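2-phospho-L-lactate guanylyltransferase (Methanosarcina mazei, PDB 2I5E) probably catalyses the guanylylation of (2S)-2-phospholactate with GTP, giving lactyl-2-diphospho-5'-guanosine and diphosphate, a step in coenzyme F420 biosynthesis. Local coordinates at residues 34-37 and 38-42. Sequence-based numbering, arbitrary orientation.
Sequences LMLN and QVISS
I40 lies against L36 one helical turn earlier. Its CB sits near the carbonyl oxygen of L36. I40 CG1 comes closer, 3.5 Å from L36 O, because it stands beside the backbone N and anti to the carbonyl carbon (chi1 -63°). I40 CD1 then passes L36 O and reaches the branch point of the leucine, 3.8 Å from L36 CG. The two side chains meet at an oblique angle. Both are buried and touch I8 of strand 5-9; the loop residues L61, against L36, and E66, against I40, add to the cover.

The backbone beneath is regular. I40 N donates a hydrogen bond to L36 O at 2.9 Å. V39 N donates to M35 O in an almost straight bond, 173° at the hydrogen. S41 N donates to N37 O.

Q38 leans back along the helix, with its CG 3.4 Å from L34 O. The chain is extended beyond CG, and OE1 makes a weak hydrogen bond to A189 N. M35 also touches A189, at the start of helix 188-194. The arrangement is an i to i+4 contact of an alpha helix, here helix 25-45, packed on strand 5-9 of the mixed central sheet, consistent with the GT-A-like fold of the CofC family.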
loop_
_atom_site.group_PDB
_atom_site.type_symbol
_atom_site.label_atom_id
_atom_site.label_comp_id
_atom_site.label_asym_id
_atom_site.label_seq_id
_atom_site.Cartn_x
_atom_site.Cartn_y
_atom_site.Cartn_z
ATOM N N LEU A 34 22.136 2.005 -1.125
ATOM C CA LEU A 34 21.668 0.588 -1.429
ATOM C C LEU A 34 20.302 0.588 -2.141
ATOM O O LEU A 34 20.086 -0.185 -3.069
ATOM C CB LEU A 34 21.635 -0.307 -0.167
ATOM C CG LEU A 34 22.926 -0.414 0.602
ATOM C CD1 LEU A 34 22.738 -1.201 1.870
ATOM C CD2 LEU A 34 24.029 -1.019 -0.280
HETATM N N MSE A 35 19.385 1.450 -1.701
HETATM C CA MSE A 35 18.056 1.525 -2.344
HETATM C C MSE A 35 18.170 1.984 -3.759
HETATM O O MSE A 35 17.543 1.390 -4.616
HETATM C CB MSE A 35 17.091 2.390 -1.565
HETATM C CG MSE A 35 16.593 1.664 -0.319
HETATM SE SE MSE A 35 15.090 2.565 0.468
HETATM C CE MSE A 35 15.843 4.295 1.102
ATOM N N LEU A 36 19.010 2.997 -4.032
ATOM C CA LEU A 36 19.232 3.473 -5.422
ATOM C C LEU A 36 19.607 2.353 -6.354
ATOM O O LEU A 36 19.089 2.236 -7.499
ATOM C CB LEU A 36 20.357 4.543 -5.472
ATOM C CG LEU A 36 20.707 5.194 -6.824
ATOM C CD1 LEU A 36 19.517 6.039 -7.404
ATOM C CD2 LEU A 36 22.080 6.032 -6.799
ATOM N N ASN A 37 20.624 1.602 -5.912
ATOM C CA ASN A 37 21.184 0.522 -6.695
ATOM C C ASN A 37 20.189 -0.547 -7.057
ATOM O O ASN A 37 20.308 -1.151 -8.114
ATOM C CB ASN A 37 22.406 -0.092 -5.982
ATOM C CG ASN A 37 23.583 0.793 -6.089
ATOM O OD1 ASN A 37 23.717 1.521 -7.065
ATOM N ND2 ASN A 37 24.416 0.804 -5.082
ATOM N N GLN A 38 19.299 -0.866 -6.129
ATOM C CA GLN A 38 18.241 -1.828 -6.359
ATOM C C GLN A 38 17.189 -1.319 -7.394
ATOM O O GLN A 38 16.732 -2.073 -8.270
ATOM C CB GLN A 38 17.554 -2.130 -5.031
ATOM C CG GLN A 38 18.394 -2.983 -4.001
ATOM C CD GLN A 38 17.489 -3.799 -3.149
ATOM O OE1 GLN A 38 17.173 -3.451 -2.001
ATOM N NE2 GLN A 38 16.982 -4.873 -3.736
ATOM N N VAL A 39 16.797 -0.044 -7.274
ATOM C CA VAL A 39 15.963 0.612 -8.356
ATOM C C VAL A 39 16.586 0.601 -9.739
ATOM O O VAL A 39 15.874 0.226 -10.684
ATOM C CB VAL A 39 15.544 2.047 -7.990
ATOM C CG1 VAL A 39 14.696 2.685 -9.075
ATOM C CG2 VAL A 39 14.895 2.028 -6.618
ATOM N N ILE A 40 17.870 0.975 -9.864
ATOM C CA ILE A 40 18.543 0.908 -11.143
ATOM C C ILE A 40 18.607 -0.563 -11.625
ATOM O O ILE A 40 18.311 -0.862 -12.766
ATOM C CB ILE A 40 20.015 1.453 -11.137
ATOM C CG1 ILE A 40 20.089 2.937 -10.789
ATOM C CG2 ILE A 40 20.666 1.156 -12.481
ATOM C CD1 ILE A 40 21.438 3.373 -10.123
ATOM N N SER A 41 18.895 -1.486 -10.743
ATOM C CA SER A 41 18.798 -2.895 -11.174
ATOM C C SER A 41 17.379 -3.311 -11.631
ATOM O O SER A 41 17.207 -4.096 -12.608
ATOM C CB SER A 41 19.278 -3.797 -10.062
ATOM O OG SER A 41 19.168 -5.141 -10.556
ATOM N N SER A 42 16.320 -2.795 -10.978
ATOM C CA SER A 42 14.995 -3.134 -11.545
ATOM C C SER A 42 14.701 -2.549 -12.903
ATOM O O SER A 42 14.012 -3.190 -13.734
ATOM C CB SER A 42 13.851 -2.859 -10.605
ATOM O OG SER A 42 13.917 -3.766 -9.578
#